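Local coordinates for cell wall binding protein cwp8 (Peptoclostridium difficile, PDB 5J6Q) that probably binds the bacterial cell wall through an anchoring module built from three CWB2 domains, at residues Asn4-Ala9 with Thr179-Asn184; Glu312-Val317 with Lys366-Val371. All coordinates share one frame; numbering follows the deposited sequence.

Both contacts join two parallel strands far apart in sequence, but they lie in different parts of an elongated chain, on opposite sides of its centre. Contact 1 is complete in sequence before the first strand of contact 2 begins; their centres are 54 Å apart and their nearest atoms about 40 Å, so neither touches the other. In contact 1 the N-terminal strand is outermost in a mixed sheet, and the pairing is largely at the surface. Contact 2 joins the two middle strands of an all-parallel sheet in the first CWB2 domain, where most residues are buried. Cell wall attachment would therefore concern the part of the molecule holding contact 2, with contact 1 well removed from it.

Contact 1 of 2, residues Asn4-Ala9 with Thr179-Asn184; sequences NYTVSA and TVTVKN
Tyr-5 and Val-180 point the same way from neighbouring strands, where strand 5-8 runs parallel to strand 178-183 as the outermost strand of a mixed sheet. The tyrosine CG sits between its own backbone N and carbonyl carbon (chi1 56°), and the ring stands beside the valine: Val-180 CG2 lies over one ring face, 4.3 Å from the centroid in a CH-pi contact, while Val-180 CG1 comes within 3.6 Å of Tyr-5 CE1. Farther along this face Val-7 meets Val-182 at an angle, CG2 to CG2 at 3.8 Å. Leu-15 of helix 13-24 covers Tyr-5 and both strand 178-183 valines.

The face carrying Thr-6, Thr-181 and Lys-183 is more polar. Here the extended chain of Lys-183 passes across the Thr-6 methyl, and CE is pressed to 3.5 Å from Thr-6 CG2, tight for two carbons. Between the faces run four backbone hydrogen bonds: Thr-181 N to Tyr-5 O, Val-7 N to Thr-181 O, Lys-183 N to Val-7 O and Ala-9 N to Lys-183 O. Asn-4 is poorly ordered, yet its OD1 accepts the N-H of Thr-179 at 2.9 Å, with the donor well above the side-chain carbonyl plane. A water links the strands nearby: it donates to Tyr-5 O (3.1 Å) and Thr-179 O (2.6 Å) and hydrogen-bonds to Thr-181 OG1.

Contact 2 of 2, residues Glu312-Val317 with Lys366-Val371; sequences EAIILV and KKIYIV
Ile-314 and Ile-368 lie side by side near the start of two parallel strands, the central pair of the four-stranded all-parallel sheet of a CWB2 domain. Ile-314 CG1 meets Ile-368 CG1 at 3.8 Å. On the same face Leu-316 and Ile-370 repeat the pattern more loosely, Leu-316 CD2 to Ile-370 CG1 at 4.2 Å. On the other face Ile-315 lies at an angle to two partners: its CD1 is turned to Tyr-369 CD1, and its CG2, anti to the backbone N, packs 3.7 Å from Val-371 CG2. The Tyr-369 ring offers its edge to Ala-313 CB, 4.1 Å from CE1, and to Ile-314 O, which lies in the ring plane. Tyr-369 N reaches Ile-314 O at 2.8 Å and 168° at the hydrogen, and the bonds from Leu-316 N to Tyr-369 O and Val-371 N to Leu-316 O are as short.

Toward the start the pairing slackens: the bond from Ile-314 N to Lys-367 O is longer, 3.0 Å, and more bent, 146°. Beyond it the CB and CG methylenes of Lys-366 lie against Glu-312 O, both at 3.2 Å. NZ of the buried Lys-366 is hydrogen-bonded to Leu-359 O, Asn-362 OD1 and Ala-311 O, which would satisfy its charge. The solvent side is Glu-312, whose OE2 accepts a hydrogen bond from Asn-336 ND2, and the partly exposed Lys-367, whose side chain runs off from the partner strand.

Strand 339-342 flanks the first strand and strand 392-396 the second, while helix 349-359 covers Ile-314 through Ile-355, Val-358 and Leu-359.

Contact 1 of 2, residues Asn4-Ala9 with Thr179-Asn184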
ATOM      1  N   ASN A   4       9.800  23.932   1.245  1.00130.09           N
ATOM      2  CA  ASN A   4       8.350  23.982   1.420  1.00117.52           C
ATOM      3  C   ASN A   4       7.782  22.603   1.754  1.00106.68           C
ATOM      4  O   ASN A   4       7.751  21.724   0.894  1.00101.29           O
ATOM      5  CB  ASN A   4       7.703  24.497   0.145  1.00115.38           C
ATOM      6  CG  ASN A   4       8.308  25.784  -0.346  1.00117.71           C
ATOM      7  OD1 ASN A   4       7.587  26.771  -0.501  1.00117.15           O
ATOM      8  ND2 ASN A   4       9.630  25.895  -0.506  1.00117.35           N
ATOM      9  N   TYR A   5       7.329  22.411   2.996  1.00 94.09           N
ATOM     10  CA  TYR A   5       6.791  21.123   3.418  1.00 81.35           C
ATOM     11  C   TYR A   5       5.511  21.238   4.281  1.00 72.82           C
ATOM     12  O   TYR A   5       4.970  22.342   4.454  1.00 66.99           O
ATOM     13  CB  TYR A   5       7.865  20.389   4.222  1.00 75.68           C
ATOM     14  CG  TYR A   5       8.342  21.238   5.382  1.00 75.40           C
ATOM     15  CD1 TYR A   5       7.799  21.083   6.643  1.00 72.63           C
ATOM     16  CD2 TYR A   5       9.325  22.195   5.207  1.00 74.35           C
ATOM     17  CE1 TYR A   5       8.218  21.863   7.714  1.00 73.00           C
ATOM     18  CE2 TYR A   5       9.756  22.988   6.267  1.00 74.50           C
ATOM     19  CZ  TYR A   5       9.199  22.814   7.514  1.00 74.19           C
ATOM     20  OH  TYR A   5       9.605  23.593   8.570  1.00 76.47           O
ATOM     21  N   THR A   6       5.086  20.096   4.866  1.00 60.59           N
ATOM     22  CA  THR A   6       3.899  20.015   5.645  1.00 57.18           C
ATOM     23  C   THR A   6       4.148  19.295   6.922  1.00 55.87           C
ATOM     24  O   THR A   6       4.817  18.272   6.953  1.00 60.96           O
ATOM     25  CB  THR A   6       2.829  19.366   4.736  1.00 59.97           C
ATOM     26  OG1 THR A   6       2.788  20.143   3.529  1.00 60.94           O
ATOM     27  CG2 THR A   6       1.488  19.318   5.361  1.00 61.68           C
ATOM     28  N   VAL A   7       3.629  19.825   8.005  1.00 53.70           N
ATOM     29  CA  VAL A   7       3.803  19.203   9.305  1.00 53.03           C
ATOM     30  C   VAL A   7       2.505  19.120   9.914  1.00 51.08           C
ATOM     31  O   VAL A   7       1.622  19.886   9.576  1.00 53.28           O
ATOM     32  CB  VAL A   7       4.734  20.023  10.280  1.00 54.69           C
ATOM     33  CG1 VAL A   7       6.187  19.935   9.823  1.00 54.82           C
ATOM     34  CG2 VAL A   7       4.300  21.496  10.322  1.00 50.54           C
ATOM     35  N   SER A   8       2.355  18.221  10.839  1.00 52.86           N
ATOM     36  CA  SER A   8       1.100  18.178  11.529  1.00 57.18           C
ATOM     37  C   SER A   8       1.117  19.246  12.648  1.00 57.26           C
ATOM     38  O   SER A   8       2.187  19.609  13.130  1.00 56.58           O
ATOM     39  CB  SER A   8       0.866  16.803  12.131  1.00 52.74           C
ATOM     40  OG  SER A   8       1.824  16.569  13.155  1.00 57.91           O
ATOM     41  N   ALA A   9      -0.055  19.723  13.032  1.00 56.62           N
ATOM     42  CA  ALA A   9      -0.213  20.653  14.115  1.00 65.21           C
ATOM     43  C   ALA A   9       0.541  20.080  15.362  1.00 70.13           C
ATOM     44  O   ALA A   9       1.425  20.732  15.894  1.00 73.13           O
ATOM     45  CB  ALA A   9      -1.704  20.839  14.406  1.00 61.97           C
ATOM     46  N   THR A 179       6.905  27.982   2.099  1.00 54.09           N
ATOM     47  CA  THR A 179       5.617  27.772   2.698  1.00 52.21           C
ATOM     48  C   THR A 179       5.579  26.534   3.452  1.00 54.84           C
ATOM     49  O   THR A 179       6.005  25.468   2.960  1.00 55.82           O
ATOM     50  CB  THR A 179       4.522  27.699   1.620  1.00 49.13           C
ATOM     51  OG1 THR A 179       4.489  28.965   0.991  1.00 47.93           O
ATOM     52  CG2 THR A 179       3.131  27.366   2.223  1.00 46.25           C
ATOM     53  N   VAL A 180       5.050  26.642   4.648  1.00 48.42           N
ATOM     54  CA  VAL A 180       4.951  25.480   5.444  1.00 45.27           C
ATOM     55  C   VAL A 180       3.481  25.340   5.699  1.00 46.44           C
ATOM     56  O   VAL A 180       2.810  26.273   6.198  1.00 43.89           O
ATOM     57  CB  VAL A 180       5.747  25.659   6.774  1.00 52.53           C
ATOM     58  CG1 VAL A 180       5.619  24.409   7.635  1.00 48.45           C
ATOM     59  CG2 VAL A 180       7.218  26.007   6.481  1.00 50.67           C
ATOM     60  N   THR A 181       2.970  24.202   5.425  1.00 43.95           N
ATOM     61  CA  THR A 181       1.541  24.022   5.615  1.00 45.64           C
ATOM     62  C   THR A 181       1.417  23.305   6.836  1.00 45.64           C
ATOM     63  O   THR A 181       2.210  22.379   7.029  1.00 45.68           O
ATOM     64  CB  THR A 181       0.976  23.241   4.402  1.00 47.03           C
ATOM     65  OG1 THR A 181       1.303  24.026   3.229  1.00 45.06           O
ATOM     66  CG2 THR A 181      -0.508  22.976   4.532  1.00 44.33           C
ATOM     67  N   VAL A 182       0.476  23.710   7.707  1.00 45.05           N
ATOM     68  CA  VAL A 182       0.308  23.024   8.981  1.00 49.45           C
ATOM     69  C   VAL A 182      -1.057  22.439   8.979  1.00 53.19           C
ATOM     70  O   VAL A 182      -2.013  23.191   8.725  1.00 51.84           O
ATOM     71  CB  VAL A 182       0.497  23.973  10.230  1.00 48.43           C
ATOM     72  CG1 VAL A 182       0.123  23.223  11.484  1.00 39.86           C
ATOM     73  CG2 VAL A 182       1.962  24.438  10.341  1.00 46.41           C
ATOM     74  N   LYS A 183      -1.168  21.100   9.281  1.00 52.16           N
ATOM     75  CA  LYS A 183      -2.456  20.415   9.213  1.00 49.81           C
ATOM     76  C   LYS A 183      -2.823  19.703  10.457  1.00 48.77           C
ATOM     77  O   LYS A 183      -1.980  19.006  11.034  1.00 46.68           O
ATOM     78  CB  LYS A 183      -2.464  19.295   8.113  1.00 53.59           C
ATOM     79  CG  LYS A 183      -1.918  19.650   6.763  1.00 57.75           C
ATOM     80  CD  LYS A 183      -2.239  18.473   5.769  1.00 62.92           C
ATOM     81  CE  LYS A 183      -1.776  18.722   4.347  1.00 63.47           C
ATOM     82  NZ  LYS A 183      -1.805  17.466   3.501  1.00 67.30           N
ATOM     83  N   ASN A 184      -4.070  19.841  10.901  1.00 47.60           N
ATOM     84  CA  ASN A 184      -4.429  19.023  12.038  1.00 49.35           C
ATOM     85  C   ASN A 184      -4.894  17.652  11.414  1.00 54.67           C
ATOM     86  O   ASN A 184      -6.047  17.457  11.041  1.00 57.30           O
ATOM     87  CB  ASN A 184      -5.477  19.684  12.840  1.00 50.62           C
ATOM     88  CG  ASN A 184      -6.031  18.837  13.941  1.00 54.77           C
ATOM     89  OD1 ASN A 184      -5.722  17.650  14.050  1.00 57.97           O
ATOM     90  ND2 ASN A 184      -6.896  19.377  14.811  1.00 55.58           N
TER
HETATM   91  O   HOH W   1       4.082  24.016   2.012  1.00 72.98           O

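Contact 2 of 2, residues Glu312-Val317 with Lys366-Val371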
ATOM      1  N   GLU A 312     -24.050 -20.743   9.523  1.00 50.42           N
ATOM      2  CA  GLU A 312     -25.017 -21.585  10.130  1.00 54.39           C
ATOM      3  C   GLU A 312     -24.381 -22.553  11.036  1.00 55.47           C
ATOM      4  O   GLU A 312     -25.063 -23.201  11.842  1.00 56.12           O
ATOM      5  CB  GLU A 312     -25.838 -22.246   9.029  1.00 56.35           C
ATOM      6  CG  GLU A 312     -26.633 -21.153   8.316  1.00 66.86           C
ATOM      7  CD  GLU A 312     -27.149 -21.562   6.970  1.00 83.52           C
ATOM      8  OE1 GLU A 312     -27.645 -20.676   6.241  1.00 92.14           O
ATOM      9  OE2 GLU A 312     -27.066 -22.762   6.638  1.00 92.64           O
ATOM     10  N   ALA A 313     -23.058 -22.628  10.978  1.00 54.28           N
ATOM     11  CA  ALA A 313     -22.350 -23.596  11.809  1.00 47.30           C
ATOM     12  C   ALA A 313     -20.860 -23.309  11.845  1.00 46.31           C
ATOM     13  O   ALA A 313     -20.393 -22.351  11.218  1.00 45.58           O
ATOM     14  CB  ALA A 313     -22.576 -25.006  11.261  1.00 44.18           C
ATOM     15  N   ILE A 314     -20.115 -24.122  12.626  1.00 44.70           N
ATOM     16  CA  ILE A 314     -18.657 -23.998  12.756  1.00 50.73           C
ATOM     17  C   ILE A 314     -18.095 -25.446  12.492  1.00 54.40           C
ATOM     18  O   ILE A 314     -18.704 -26.416  12.963  1.00 50.27           O
ATOM     19  CB  ILE A 314     -18.174 -23.525  14.172  1.00 52.04           C
ATOM     20  CG1 ILE A 314     -18.854 -22.199  14.600  1.00 44.77           C
ATOM     21  CG2 ILE A 314     -16.585 -23.404  14.191  1.00 46.19           C
ATOM     22  CD1 ILE A 314     -18.311 -20.960  13.924  1.00 38.26           C
ATOM     23  N   ILE A 315     -17.033 -25.567  11.652  1.00 49.29           N
ATOM     24  CA  ILE A 315     -16.331 -26.793  11.494  1.00 47.22           C
ATOM     25  C   ILE A 315     -15.034 -26.453  12.180  1.00 46.99           C
ATOM     26  O   ILE A 315     -14.372 -25.479  11.789  1.00 50.01           O
ATOM     27  CB  ILE A 315     -16.061 -27.275  10.061  1.00 53.59           C
ATOM     28  CG1 ILE A 315     -17.307 -27.167   9.165  1.00 55.19           C
ATOM     29  CG2 ILE A 315     -15.616 -28.752  10.145  1.00 58.25           C
ATOM     30  CD1 ILE A 315     -18.333 -28.290   9.486  1.00 55.45           C
ATOM     31  N   LEU A 316     -14.638 -27.237  13.167  1.00 47.14           N
ATOM     32  CA  LEU A 316     -13.404 -26.994  13.922  1.00 46.85           C
ATOM     33  C   LEU A 316     -12.453 -28.222  13.768  1.00 48.58           C
ATOM     34  O   LEU A 316     -12.852 -29.339  14.072  1.00 49.33           O
ATOM     35  CB  LEU A 316     -13.809 -26.783  15.361  1.00 48.33           C
ATOM     36  CG  LEU A 316     -12.786 -26.143  16.257  1.00 53.29           C
ATOM     37  CD1 LEU A 316     -12.260 -24.862  15.664  1.00 53.15           C
ATOM     38  CD2 LEU A 316     -13.515 -25.834  17.609  1.00 50.80           C
ATOM     39  N   VAL A 317     -11.210 -28.033  13.225  1.00 49.38           N
ATOM     40  CA  VAL A 317     -10.348 -29.212  13.041  1.00 47.84           C
ATOM     41  C   VAL A 317      -9.071 -28.970  13.822  1.00 47.74           C
ATOM     42  O   VAL A 317      -8.890 -27.856  14.319  1.00 47.17           O
ATOM     43  CB  VAL A 317     -10.168 -29.421  11.479  1.00 51.57           C
ATOM     44  CG1 VAL A 317      -9.338 -28.310  10.869  1.00 50.34           C
ATOM     45  CG2 VAL A 317      -9.514 -30.755  11.163  1.00 62.25           C
ATOM     46  N   LYS A 366     -27.556 -22.981  16.189  1.00 72.20           N
ATOM     47  CA  LYS A 366     -26.478 -23.485  15.358  1.00 65.32           C
ATOM     48  C   LYS A 366     -25.613 -24.455  16.074  1.00 60.92           C
ATOM     49  O   LYS A 366     -25.604 -24.560  17.309  1.00 59.46           O
ATOM     50  CB  LYS A 366     -25.658 -22.310  14.837  1.00 64.37           C
ATOM     51  CG  LYS A 366     -26.536 -21.398  13.991  1.00 53.23           C
ATOM     52  CD  LYS A 366     -26.012 -20.010  13.922  1.00 44.32           C
ATOM     53  CE  LYS A 366     -26.845 -19.225  12.889  1.00 43.95           C
ATOM     54  NZ  LYS A 366     -26.309 -17.868  12.725  1.00 46.91           N
ATOM     55  N   LYS A 367     -24.871 -25.188  15.275  1.00 59.28           N
ATOM     56  CA  LYS A 367     -23.969 -26.209  15.740  1.00 55.93           C
ATOM     57  C   LYS A 367     -22.454 -25.969  15.426  1.00 54.74           C
ATOM     58  O   LYS A 367     -22.100 -25.303  14.480  1.00 55.04           O
ATOM     59  CB  LYS A 367     -24.388 -27.504  15.072  1.00 62.63           C
ATOM     60  CG  LYS A 367     -25.564 -28.146  15.779  1.00 75.65           C
ATOM     61  CD  LYS A 367     -26.690 -28.398  14.809  1.00 85.09           C
ATOM     62  CE  LYS A 367     -26.662 -29.823  14.329  1.00 92.67           C
ATOM     63  NZ  LYS A 367     -27.527 -29.995  13.137  1.00 96.03           N
ATOM     64  N   ILE A 368     -21.623 -26.556  16.238  1.00 50.94           N
ATOM     65  CA  ILE A 368     -20.189 -26.542  16.173  1.00 54.48           C
ATOM     66  C   ILE A 368     -19.784 -28.037  16.054  1.00 58.86           C
ATOM     67  O   ILE A 368     -20.077 -28.812  16.988  1.00 54.66           O
ATOM     68  CB  ILE A 368     -19.523 -25.942  17.425  1.00 51.77           C
ATOM     69  CG1 ILE A 368     -19.850 -24.431  17.553  1.00 51.36           C
ATOM     70  CG2 ILE A 368     -18.002 -26.179  17.361  1.00 46.66           C
ATOM     71  CD1 ILE A 368     -19.305 -23.853  18.862  1.00 50.19           C
ATOM     72  N   TYR A 369     -19.206 -28.448  14.860  1.00 55.72           N
ATOM     73  CA  TYR A 369     -18.741 -29.790  14.699  1.00 50.05           C
ATOM     74  C   TYR A 369     -17.237 -29.793  14.932  1.00 53.18           C
ATOM     75  O   TYR A 369     -16.541 -28.961  14.338  1.00 59.84           O
ATOM     76  CB  TYR A 369     -18.984 -30.296  13.290  1.00 49.81           C
ATOM     77  CG  TYR A 369     -20.414 -30.262  12.829  1.00 53.92           C
ATOM     78  CD1 TYR A 369     -20.985 -29.093  12.363  1.00 51.66           C
ATOM     79  CD2 TYR A 369     -21.194 -31.420  12.823  1.00 56.94           C
ATOM     80  CE1 TYR A 369     -22.297 -29.068  11.885  1.00 55.80           C
ATOM     81  CE2 TYR A 369     -22.503 -31.406  12.355  1.00 56.32           C
ATOM     82  CZ  TYR A 369     -23.052 -30.228  11.889  1.00 62.23           C
ATOM     83  OH  TYR A 369     -24.364 -30.218  11.439  1.00 64.63           O
ATOM     84  N   ILE A 370     -16.724 -30.682  15.747  1.00 55.43           N
ATOM     85  CA  ILE A 370     -15.281 -30.818  15.976  1.00 58.37           C
ATOM     86  C   ILE A 370     -14.895 -32.073  15.155  1.00 63.02           C
ATOM     87  O   ILE A 370     -15.436 -33.137  15.411  1.00 63.27           O
ATOM     88  CB  ILE A 370     -15.059 -30.946  17.489  1.00 58.55           C
ATOM     89  CG1 ILE A 370     -15.279 -29.577  18.120  1.00 62.08           C
ATOM     90  CG2 ILE A 370     -13.660 -31.473  17.834  1.00 62.88           C
ATOM     91  CD1 ILE A 370     -15.611 -29.600  19.577  1.00 62.85           C
ATOM     92  N   VAL A 371     -14.043 -31.927  14.117  1.00 65.46           N
ATOM     93  CA  VAL A 371     -13.632 -33.083  13.323  1.00 64.58           C
ATOM     94  C   VAL A 371     -12.330 -33.664  13.895  1.00 70.21           C
ATOM     95  O   VAL A 371     -11.452 -32.892  14.269  1.00 75.11           O
ATOM     96  CB  VAL A 371     -13.493 -32.611  11.870  1.00 67.52           C
ATOM     97  CG1 VAL A 371     -12.933 -33.731  10.979  1.00 65.01           C
ATOM     98  CG2 VAL A 371     -14.868 -32.152  11.355  1.00 60.65           C
TER